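Local coordinates for uncharacterized conserved protein YiiM (Geobacillus stearothermophilus, PDB 5YHH) that probably reduces N-hydroxylated purines such as 6-hydroxylaminopurine, using a molybdenum cofactor bound at its MOSC domain, at residues Phe73-Glu78 with Thr144-Phe149; Pro6-Ser11 with Thr94-Thr99; Lys63-Tyr68 with Phe151-Glu156; Tyr179-Tyr184 with Ala205-Thr210. All blocks are in the same frame, centred on the assembly; numbering follows the deposited sequence.

Contact 1 of 4, residues Phe73-Glu78 with Thr144-Phe149; sequences FVYWEE and TGKSGF
Tyr75 has CG anti to the backbone N (chi1 170°), and its ring meets Lys146, whose chain runs extended as far as CE and then bends at chi4 (-71°). The contact joins helix 71-80 to the loop between helix 137-144 and strand 149-153 of the MOSC domain, and its centre is a cation-pi and CH-pi pair. CE of Lys146 lies over one face of the Tyr75 ring, 3.8 Å from the ring centroid and set toward the rim on the CG and CD2 side. NZ is farther off, 4.9 Å from the same centroid but still over the face. The two side chains cross at about a right angle. At the phenol end, Tyr75 and Thr144 meet tip to tip, with OH 3.5 Å from CG2; this hydroxyl also has a weak hydrogen bond with Arg79. Trp76 fills in deeper down. Its CZ2 lies 4.0 Å from Lys146 CB, the two side chains sliding past each other in opposite directions, while NE1 is hydrogen-bonded to Tyr68 OH. No hydrogen bond crosses between the segments; the loop is held by its own turns and by bonds to other parts of the fold, such as Gly148 N to Glu100 OE2. Lys146 is the centre of an inverse gamma turn, and Gly145 leaves helix 137-144 with positive phi. Thr144 OG1, which is also hydrogen-bonded with Ala140 O, closes an ST turn by accepting from Lys146 N at 3.3 Å.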
# COMPACT_ATOMS: atom_id res chain seq x y z
N PHE A 73 3.64 1.40 -13.25
CA PHE A 73 3.33 2.53 -14.14
C PHE A 73 3.56 2.20 -15.62
O PHE A 73 2.84 2.69 -16.49
CB PHE A 73 4.16 3.74 -13.79
CG PHE A 73 3.88 4.32 -12.41
CD1 PHE A 73 2.67 4.08 -11.74
CD2 PHE A 73 4.83 5.15 -11.81
CE1 PHE A 73 2.43 4.64 -10.48
CE2 PHE A 73 4.58 5.69 -10.57
CZ PHE A 73 3.37 5.44 -9.91
N VAL A 74 4.59 1.40 -15.90
CA VAL A 74 4.90 0.96 -17.25
C VAL A 74 3.73 0.20 -17.84
O VAL A 74 3.32 0.49 -18.97
CB VAL A 74 6.21 0.13 -17.31
CG1 VAL A 74 6.44 -0.47 -18.72
CG2 VAL A 74 7.36 0.99 -16.96
N TYR A 75 3.19 -0.76 -17.09
CA TYR A 75 2.03 -1.49 -17.52
C TYR A 75 0.83 -0.56 -17.74
O TYR A 75 0.16 -0.68 -18.76
CB TYR A 75 1.68 -2.58 -16.51
CG TYR A 75 0.34 -3.24 -16.78
CD1 TYR A 75 0.25 -4.29 -17.67
CD2 TYR A 75 -0.82 -2.84 -16.10
CE1 TYR A 75 -0.94 -4.91 -17.92
CE2 TYR A 75 -2.02 -3.44 -16.37
CZ TYR A 75 -2.07 -4.49 -17.26
OH TYR A 75 -3.25 -5.11 -17.54
N TRP A 76 0.57 0.37 -16.82
CA TRP A 76 -0.60 1.24 -16.96
C TRP A 76 -0.47 2.17 -18.19
O TRP A 76 -1.47 2.44 -18.88
CB TRP A 76 -0.85 2.07 -15.70
CG TRP A 76 -1.15 1.20 -14.50
CD1 TRP A 76 -0.43 1.11 -13.35
CD2 TRP A 76 -2.22 0.27 -14.38
NE1 TRP A 76 -0.99 0.19 -12.51
CE2 TRP A 76 -2.09 -0.35 -13.12
CE3 TRP A 76 -3.28 -0.11 -15.20
CZ2 TRP A 76 -2.97 -1.31 -12.67
CZ3 TRP A 76 -4.17 -1.06 -14.74
CH2 TRP A 76 -4.00 -1.65 -13.47
N GLU A 77 0.74 2.62 -18.49
CA GLU A 77 0.94 3.47 -19.65
C GLU A 77 0.71 2.70 -20.93
O GLU A 77 0.19 3.23 -21.91
CB GLU A 77 2.33 4.06 -19.66
CG GLU A 77 2.57 5.05 -18.50
CD GLU A 77 3.98 5.66 -18.52
OE1 GLU A 77 4.88 5.14 -19.26
OE2 GLU A 77 4.17 6.69 -17.81
N GLU A 78 1.10 1.43 -20.90
CA GLU A 78 0.86 0.54 -22.05
C GLU A 78 -0.62 0.20 -22.20
O GLU A 78 -1.16 0.15 -23.31
CB GLU A 78 1.68 -0.72 -21.87
CG GLU A 78 3.17 -0.44 -22.07
CD GLU A 78 4.05 -1.59 -21.66
OE1 GLU A 78 3.56 -2.53 -20.99
OE2 GLU A 78 5.25 -1.55 -21.98
N THR A 144 -5.20 -7.62 -12.02
CA THR A 144 -3.77 -7.76 -12.23
C THR A 144 -3.02 -8.01 -10.93
O THR A 144 -1.89 -8.49 -10.95
CB THR A 144 -3.20 -6.49 -12.90
OG1 THR A 144 -3.46 -5.33 -12.06
CG2 THR A 144 -3.83 -6.30 -14.26
N GLY A 145 -3.61 -7.60 -9.80
CA GLY A 145 -2.91 -7.62 -8.50
C GLY A 145 -1.89 -6.48 -8.32
O GLY A 145 -1.10 -6.51 -7.36
N LYS A 146 -1.95 -5.47 -9.18
CA LYS A 146 -1.01 -4.34 -9.14
C LYS A 146 -1.61 -3.25 -8.27
O LYS A 146 -1.99 -2.17 -8.73
CB LYS A 146 -0.71 -3.82 -10.55
CG LYS A 146 -0.09 -4.90 -11.44
CD LYS A 146 0.16 -4.40 -12.89
CE LYS A 146 0.53 -5.54 -13.90
NZ LYS A 146 1.89 -6.07 -13.66
N SER A 147 -1.67 -3.55 -6.97
CA SER A 147 -2.45 -2.80 -6.00
C SER A 147 -1.63 -1.92 -5.09
O SER A 147 -2.14 -0.94 -4.52
CB SER A 147 -3.22 -3.80 -5.10
OG SER A 147 -2.31 -4.58 -4.31
N GLY A 148 -0.38 -2.29 -4.88
CA GLY A 148 0.37 -1.70 -3.75
C GLY A 148 -0.16 -2.15 -2.39
O GLY A 148 -0.90 -3.12 -2.28
N PHE A 149 0.26 -1.46 -1.33
CA PHE A 149 0.09 -1.96 0.05
C PHE A 149 0.34 -0.83 1.04
O PHE A 149 0.90 0.23 0.68
CB PHE A 149 1.04 -3.15 0.34
CG PHE A 149 2.44 -2.99 -0.28
CD1 PHE A 149 3.39 -2.23 0.35
CD2 PHE A 149 2.73 -3.52 -1.50
CE1 PHE A 149 4.66 -2.05 -0.22
CE2 PHE A 149 4.02 -3.35 -2.10
CZ PHE A 149 4.96 -2.60 -1.44

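Contact 2 of 4, residues Pro6-Ser11 with Thr94-Thr99; sequences PMQIVS and TLLGLT
Residues Pro6-Ser11 and Thr94-Thr99 pair the first strand of the chain, 8-19, antiparallel with strand 93-96 in the large mixed sheet. Gln8 and Leu96 make a hydrogen-bonded pair: Gln8 N reaches Leu96 O at 2.9 Å, and Leu96 N returns a bond of the same length to Gln8 O. Ile9 and Leu95 follow as a non-hydrogen-bonded pair, their side chains on the other face of the sheet from Gln8 and Leu96, with Ile9 CG1 4.1 Å from Leu95 CD2. Beyond them the register slips by one residue. Val10 and Ser11 both sit opposite Thr94, a classic beta bulge, and Thr94 O takes Val10 N at 2.8 Å together with a weak bond from Ser11 N. Thr94 N then bonds to Ser11 O, making Ser11 with Thr94 another hydrogen-bonded pair and restoring the ladder. Elsewhere the backbones of Met7 and Ile9 pair with Leu165 and with Gly162 and Ala163, consistent with the closed beta barrel of the MOSC fold. Val10 CG1, anti to its carbonyl carbon (chi1 -82°), packs 3.8 Å from Leu96 CB, while CG2 of the same valine meets Thr94 CG2. The Thr94 hydroxyl is engaged by Glu91 and Asn13. Where the strand ends, Gly97 turns with positive phi, and its CA comes within 3.4 Å of Pro6 O in a C-H...O contact. Met7 crosses Leu98 at about a right angle, CG to CG 4.1 Å.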
# COMPACT_ATOMS: atom_id res chain seq x y z
N PRO A 6 18.76 -1.51 -4.65
CA PRO A 6 17.85 -0.76 -5.53
C PRO A 6 16.40 -0.94 -5.07
O PRO A 6 15.50 -1.15 -5.90
CB PRO A 6 18.05 -1.47 -6.85
CG PRO A 6 18.16 -2.94 -6.42
CD PRO A 6 18.76 -2.94 -5.01
N MET A 7 16.22 -0.92 -3.76
CA MET A 7 14.93 -0.85 -3.11
C MET A 7 14.90 0.53 -2.45
O MET A 7 15.71 0.79 -1.52
CB MET A 7 14.81 -1.94 -2.06
CG MET A 7 14.67 -3.35 -2.64
SD MET A 7 15.11 -4.66 -1.45
CE MET A 7 14.76 -3.92 0.16
N GLN A 8 14.01 1.40 -2.93
CA GLN A 8 13.93 2.75 -2.40
C GLN A 8 12.57 3.39 -2.54
O GLN A 8 11.72 2.89 -3.26
CB GLN A 8 14.98 3.64 -3.07
CG GLN A 8 14.87 3.69 -4.54
CD GLN A 8 15.86 4.63 -5.16
OE1 GLN A 8 15.60 5.83 -5.28
NE2 GLN A 8 16.99 4.09 -5.59
N ILE A 9 12.41 4.53 -1.86
CA ILE A 9 11.29 5.45 -2.05
C ILE A 9 11.74 6.42 -3.13
O ILE A 9 12.52 7.32 -2.86
CB ILE A 9 10.94 6.23 -0.73
CG1 ILE A 9 10.68 5.26 0.41
CG2 ILE A 9 9.74 7.16 -0.92
CD1 ILE A 9 10.65 5.89 1.88
N VAL A 10 11.28 6.25 -4.37
CA VAL A 10 11.75 7.17 -5.42
C VAL A 10 11.03 8.50 -5.33
O VAL A 10 11.61 9.52 -5.68
CB VAL A 10 11.70 6.64 -6.88
CG1 VAL A 10 12.91 5.77 -7.17
CG2 VAL A 10 10.37 5.99 -7.24
N SER A 11 9.84 8.52 -4.74
CA SER A 11 9.11 9.76 -4.60
C SER A 11 8.26 9.74 -3.37
O SER A 11 7.66 8.73 -3.04
CB SER A 11 8.25 10.06 -5.84
OG SER A 11 7.72 11.38 -5.77
N THR A 94 6.08 6.37 -3.61
CA THR A 94 6.30 5.67 -4.85
C THR A 94 7.57 4.87 -4.68
O THR A 94 8.63 5.41 -4.39
CB THR A 94 6.47 6.63 -6.02
OG1 THR A 94 5.35 7.52 -6.04
CG2 THR A 94 6.55 5.83 -7.33
N LEU A 95 7.46 3.56 -4.87
CA LEU A 95 8.56 2.68 -4.57
C LEU A 95 9.27 2.22 -5.81
O LEU A 95 8.73 2.26 -6.92
CB LEU A 95 8.05 1.47 -3.80
CG LEU A 95 7.39 1.69 -2.43
CD1 LEU A 95 7.21 0.32 -1.70
CD2 LEU A 95 8.17 2.67 -1.57
N LEU A 96 10.51 1.81 -5.62
CA LEU A 96 11.28 1.09 -6.64
C LEU A 96 11.89 -0.17 -6.00
O LEU A 96 12.38 -0.12 -4.86
CB LEU A 96 12.37 2.00 -7.22
CG LEU A 96 13.21 1.40 -8.32
CD1 LEU A 96 12.37 1.30 -9.64
CD2 LEU A 96 14.47 2.29 -8.52
N GLY A 97 11.83 -1.30 -6.71
CA GLY A 97 12.41 -2.56 -6.25
C GLY A 97 11.58 -3.40 -5.29
O GLY A 97 12.09 -4.39 -4.76
N LEU A 98 10.34 -3.01 -5.02
CA LEU A 98 9.47 -3.75 -4.09
C LEU A 98 8.09 -3.88 -4.70
O LEU A 98 7.33 -2.90 -4.73
CB LEU A 98 9.38 -3.04 -2.74
CG LEU A 98 10.67 -3.02 -1.87
CD1 LEU A 98 10.76 -1.77 -1.03
CD2 LEU A 98 10.78 -4.25 -0.97
N THR A 99 7.79 -5.07 -5.22
CA THR A 99 6.48 -5.38 -5.76
C THR A 99 5.69 -6.32 -4.81
O THR A 99 6.24 -6.85 -3.83
CB THR A 99 6.57 -6.05 -7.14
OG1 THR A 99 7.19 -7.32 -6.96
CG2 THR A 99 7.35 -5.20 -8.15

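Contact 3 of 4, residues Lys63-Tyr68 with Phe151-Glu156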
# COMPACT_ATOMS: atom_id res chain seq x y z
N LYS A 63 -3.12 2.03 8.30
CA LYS A 63 -3.05 2.58 6.96
C LYS A 63 -2.28 3.91 6.96
O LYS A 63 -2.61 4.84 6.23
CB LYS A 63 -4.46 2.75 6.41
CG LYS A 63 -5.21 1.41 6.16
CD LYS A 63 -6.47 1.53 5.27
CE LYS A 63 -7.52 2.50 5.81
NZ LYS A 63 -8.51 1.85 6.73
N ALA A 64 -1.21 3.98 7.75
CA ALA A 64 -0.48 5.24 7.92
C ALA A 64 0.19 5.72 6.61
O ALA A 64 0.17 6.91 6.32
CB ALA A 64 0.56 5.08 8.97
N ILE A 65 0.80 4.80 5.85
CA ILE A 65 1.52 5.13 4.62
C ILE A 65 1.01 4.22 3.50
O ILE A 65 1.10 2.99 3.60
CB ILE A 65 3.04 4.95 4.78
CG1 ILE A 65 3.59 5.86 5.92
CG2 ILE A 65 3.77 5.27 3.47
CD1 ILE A 65 4.94 5.41 6.41
N CYS A 66 0.47 4.80 2.45
CA CYS A 66 0.12 4.05 1.23
C CYS A 66 1.31 4.04 0.23
O CYS A 66 1.86 5.10 -0.09
CB CYS A 66 -1.16 4.67 0.61
SG CYS A 66 -1.67 3.84 -0.89
N ALA A 67 1.72 2.86 -0.23
CA ALA A 67 2.88 2.68 -1.12
C ALA A 67 2.47 2.02 -2.42
O ALA A 67 1.58 1.15 -2.43
CB ALA A 67 3.94 1.82 -0.44
N TYR A 68 3.10 2.44 -3.52
CA TYR A 68 2.80 1.88 -4.85
C TYR A 68 4.07 1.63 -5.64
O TYR A 68 4.94 2.49 -5.69
CB TYR A 68 1.84 2.77 -5.65
CG TYR A 68 1.20 1.99 -6.74
CD1 TYR A 68 0.13 1.15 -6.47
CD2 TYR A 68 1.70 2.02 -8.02
CE1 TYR A 68 -0.44 0.40 -7.46
CE2 TYR A 68 1.13 1.30 -9.02
CZ TYR A 68 0.06 0.48 -8.74
OH TYR A 68 -0.51 -0.30 -9.72
N PHE A 151 1.83 0.50 4.93
CA PHE A 151 2.65 0.32 6.12
C PHE A 151 2.03 1.03 7.32
O PHE A 151 1.45 2.12 7.20
CB PHE A 151 4.02 0.99 5.95
CG PHE A 151 4.86 0.48 4.83
CD1 PHE A 151 5.70 -0.61 5.01
CD2 PHE A 151 4.89 1.15 3.61
CE1 PHE A 151 6.53 -1.05 3.96
CE2 PHE A 151 5.71 0.72 2.58
CZ PHE A 151 6.53 -0.38 2.75
N ARG A 152 2.24 0.44 8.49
CA ARG A 152 2.12 1.13 9.77
C ARG A 152 3.51 1.64 10.16
O ARG A 152 4.54 1.12 9.70
CB ARG A 152 1.54 0.20 10.85
CG ARG A 152 2.43 -1.00 11.23
CD ARG A 152 1.89 -1.71 12.50
NE ARG A 152 0.54 -2.24 12.26
CZ ARG A 152 0.26 -3.38 11.64
NH1 ARG A 152 1.23 -4.20 11.24
NH2 ARG A 152 -1.00 -3.74 11.46
N VAL A 153 3.55 2.67 11.00
CA VAL A 153 4.80 3.22 11.45
C VAL A 153 5.11 2.68 12.84
O VAL A 153 4.36 2.96 13.80
CB VAL A 153 4.73 4.74 11.46
CG1 VAL A 153 6.01 5.32 12.08
CG2 VAL A 153 4.46 5.25 10.01
N LEU A 154 6.19 1.91 12.94
CA LEU A 154 6.67 1.35 14.21
C LEU A 154 7.48 2.36 15.00
O LEU A 154 7.40 2.40 16.24
CB LEU A 154 7.52 0.09 13.99
CG LEU A 154 6.80 -1.06 13.26
CD1 LEU A 154 7.74 -2.28 13.10
CD2 LEU A 154 5.48 -1.45 13.96
N GLN A 155 8.31 3.13 14.29
CA GLN A 155 9.07 4.22 14.92
C GLN A 155 9.03 5.43 13.97
O GLN A 155 9.32 5.34 12.77
CB GLN A 155 10.50 3.79 15.32
CG GLN A 155 11.57 4.96 15.24
CD GLN A 155 13.04 4.55 15.50
OE1 GLN A 155 13.40 4.19 16.61
NE2 GLN A 155 13.90 4.67 14.47
N GLU A 156 8.58 6.55 14.52
CA GLU A 156 8.50 7.82 13.78
C GLU A 156 9.89 8.26 13.35
O GLU A 156 10.87 7.95 14.02
CB GLU A 156 7.87 8.91 14.68
CG GLU A 156 6.42 8.69 14.90
CD GLU A 156 5.73 9.80 15.68
OE1 GLU A 156 6.39 10.52 16.48
OE2 GLU A 156 4.50 9.94 15.46
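Ile65 and Phe151 form an antiparallel hydrogen-bonded pair between strands 65-69 and 149-153 in the mixed sheet of the MOSC domain. Phe151 N donates to Ile65 O at 2.9 Å and Ile65 N to Phe151 O at 3.1 Å. The pair is part of a classic beta bulge: Ala64 and Ile65 both face Phe151. Apolar contacts flank the ladder. CD1 of Ile65 touches CG2 of Val153 at 3.6 Å, the two side chains crossing at about a right angle, and Ala64 CB reaches the same methyl. Phe151 has CG anti to its carbonyl carbon (chi1 -61°), and its ring extends to Ala67, where CE2 lies 3.7 Å from CB. Farther out, Trp93 of strand 93-96, on the far side of strand 65-69, meets the Phe151 ring, and Val116 and Val118 of the adjoining strand 114-121 pack on it too. Arg152 points away from this pairing. Its guanidinium forms a salt bridge to Asp62 through NH2, while NH1 is hydrogen-bonded to the oxygens Ala202 O and Gln117 OE1.

Contact 4 of 4, residues Tyr179-Tyr184 with Ala205-Thr210; sequences YINHIY and ASWRET
The Tyr184 ring and the six-membered ring of Trp207 lie face against face in an offset stack, centroids 4.2 Å apart and planes 29° from parallel. Trp207 CH2 sits over the tyrosine face toward its rim, and Tyr184 CE1 is placed likewise over the indole. The tilt brings CD1 of Tyr184 to 3.3 Å from CZ3 of Trp207. Tyr184 CG is anti to its backbone N (chi1 -175°). Oblique to the indole come two neighbours from helix 177-185: Ile180 CG2, 3.8 Å from CZ3, and Asn181 OD1, 3.9 Å from CH2; ND2 of that amide is hydrogen-bonded to Ser147 OG. Thr210 CG2 approaches Tyr184 CE1 obliquely. This is how the first and last helices of the YiiM-like three-helix domain meet; the axes of the two short segments come no closer than 12.8 Å, a separation the two large rings span. Arg214 adds a cation-pi contact to Tyr184, and Pro121 and Gln123 of the MOSC domain touch Trp207. Gln123 lies two residues before Cys125, which is oxidised to cysteinesulfonic acid in this crystal. Thr210 OG1 and Thr210 N reach Ser206 O from opposite faces of its plane, the hydroxyl at 3.1 Å.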
# COMPACT_ATOMS: atom_id res chain seq x y z
N TYR A 179 -0.02 -13.01 -2.61
CA TYR A 179 -0.73 -14.17 -2.05
C TYR A 179 -1.97 -13.74 -1.30
O TYR A 179 -3.03 -14.33 -1.49
CB TYR A 179 0.20 -14.98 -1.11
CG TYR A 179 -0.48 -16.11 -0.37
CD1 TYR A 179 -0.78 -17.31 -1.01
CD2 TYR A 179 -0.83 -15.96 0.98
CE1 TYR A 179 -1.41 -18.34 -0.33
CE2 TYR A 179 -1.46 -16.99 1.67
CZ TYR A 179 -1.74 -18.17 1.02
OH TYR A 179 -2.36 -19.17 1.71
N ILE A 180 -1.85 -12.72 -0.45
CA ILE A 180 -2.98 -12.28 0.37
C ILE A 180 -4.10 -11.70 -0.52
O ILE A 180 -5.26 -12.03 -0.32
CB ILE A 180 -2.56 -11.30 1.47
CG1 ILE A 180 -1.64 -12.01 2.50
CG2 ILE A 180 -3.79 -10.79 2.17
CD1 ILE A 180 -0.82 -11.09 3.43
N ASN A 181 -3.77 -10.91 -1.53
CA ASN A 181 -4.79 -10.43 -2.47
C ASN A 181 -5.47 -11.60 -3.17
O ASN A 181 -6.67 -11.59 -3.43
CB ASN A 181 -4.17 -9.53 -3.54
CG ASN A 181 -4.08 -8.07 -3.13
OD1 ASN A 181 -4.86 -7.60 -2.31
ND2 ASN A 181 -3.18 -7.35 -3.75
N HIS A 182 -4.68 -12.60 -3.54
CA HIS A 182 -5.20 -13.73 -4.27
C HIS A 182 -6.25 -14.48 -3.44
O HIS A 182 -7.31 -14.80 -3.97
CB HIS A 182 -4.08 -14.65 -4.75
CG HIS A 182 -4.60 -15.87 -5.43
ND1 HIS A 182 -5.02 -15.86 -6.74
CD2 HIS A 182 -4.83 -17.12 -4.96
CE1 HIS A 182 -5.46 -17.06 -7.06
NE2 HIS A 182 -5.36 -17.84 -6.00
N ILE A 183 -5.96 -14.74 -2.16
CA ILE A 183 -6.91 -15.39 -1.24
C ILE A 183 -8.18 -14.55 -1.07
O ILE A 183 -9.28 -15.05 -1.16
CB ILE A 183 -6.30 -15.63 0.18
CG1 ILE A 183 -5.04 -16.50 0.11
CG2 ILE A 183 -7.33 -16.31 1.12
CD1 ILE A 183 -5.25 -17.84 -0.53
N TYR A 184 -7.98 -13.26 -0.85
CA TYR A 184 -9.05 -12.31 -0.59
C TYR A 184 -10.01 -12.14 -1.79
O TYR A 184 -11.22 -12.09 -1.62
CB TYR A 184 -8.41 -10.96 -0.20
CG TYR A 184 -9.37 -9.86 0.22
CD1 TYR A 184 -9.61 -9.63 1.56
CD2 TYR A 184 -10.01 -9.06 -0.72
CE1 TYR A 184 -10.48 -8.62 1.98
CE2 TYR A 184 -10.90 -8.05 -0.32
CZ TYR A 184 -11.11 -7.84 1.03
OH TYR A 184 -11.96 -6.86 1.46
N ALA A 205 -6.40 -4.68 11.55
CA ALA A 205 -7.62 -5.15 12.21
C ALA A 205 -8.76 -5.38 11.23
O ALA A 205 -9.45 -6.39 11.31
CB ALA A 205 -8.05 -4.16 13.30
N SER A 206 -8.96 -4.47 10.28
CA SER A 206 -10.09 -4.59 9.36
C SER A 206 -10.01 -5.83 8.45
O SER A 206 -11.00 -6.53 8.27
CB SER A 206 -10.25 -3.30 8.52
OG SER A 206 -9.20 -3.15 7.57
N TRP A 207 -8.82 -6.13 7.91
CA TRP A 207 -8.64 -7.35 7.10
C TRP A 207 -8.85 -8.61 7.93
O TRP A 207 -9.45 -9.58 7.44
CB TRP A 207 -7.26 -7.39 6.41
CG TRP A 207 -7.27 -6.56 5.19
CD1 TRP A 207 -7.53 -5.23 5.14
CD2 TRP A 207 -7.09 -6.99 3.84
NE1 TRP A 207 -7.50 -4.79 3.85
CE2 TRP A 207 -7.24 -5.86 3.02
CE3 TRP A 207 -6.79 -8.22 3.25
CZ2 TRP A 207 -7.10 -5.91 1.63
CZ3 TRP A 207 -6.66 -8.27 1.85
CH2 TRP A 207 -6.83 -7.13 1.06
N ARG A 208 -8.36 -8.59 9.18
CA ARG A 208 -8.59 -9.69 10.13
C ARG A 208 -10.09 -9.93 10.29
O ARG A 208 -10.57 -11.05 10.16
CB ARG A 208 -7.91 -9.41 11.48
CG ARG A 208 -8.64 -9.93 12.76
CD ARG A 208 -7.73 -9.82 14.01
NE ARG A 208 -6.48 -10.52 13.70
CZ ARG A 208 -5.31 -9.95 13.40
NH1 ARG A 208 -5.13 -8.63 13.42
NH2 ARG A 208 -4.28 -10.73 13.09
N GLU A 209 -10.82 -8.85 10.54
CA GLU A 209 -12.27 -8.93 10.77
C GLU A 209 -12.97 -9.55 9.56
O GLU A 209 -13.75 -10.49 9.70
CB GLU A 209 -12.85 -7.54 11.08
CG GLU A 209 -12.42 -7.01 12.45
CD GLU A 209 -12.96 -5.63 12.78
OE1 GLU A 209 -14.00 -5.22 12.19
OE2 GLU A 209 -12.36 -4.97 13.66
N THR A 210 -12.64 -9.05 8.37
CA THR A 210 -13.22 -9.56 7.13
C THR A 210 -12.99 -11.06 6.95
O THR A 210 -13.90 -11.79 6.53
CB THR A 210 -12.69 -8.77 5.93
OG1 THR A 210 -13.09 -7.40 6.08
CG2 THR A 210 -13.24 -9.32 4.61

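Overall arrangement
Contacts 1, 2 and 3 belong to one connected body. Strands 8-19, 93-96, 65-69 and 149-153 are successive neighbours in the mixed sheet, so contacts 2 and 3, with centres 14 Å apart, are joined by the backbone bond of Leu95 N to Tyr68 O. Tyr68 also ties contact 3 to contact 1 through its hydroxyl, bonded to Lys146 O. Along the chain, the segments of contact 2 alternate with those of contacts 1 and 3, whereas contact 4 follows all three. It lies in the C-terminal helical domain, 24 Å from contact 2 between centres, yet Asn181 ties it to Ser147 of contact 1, linking the two domains.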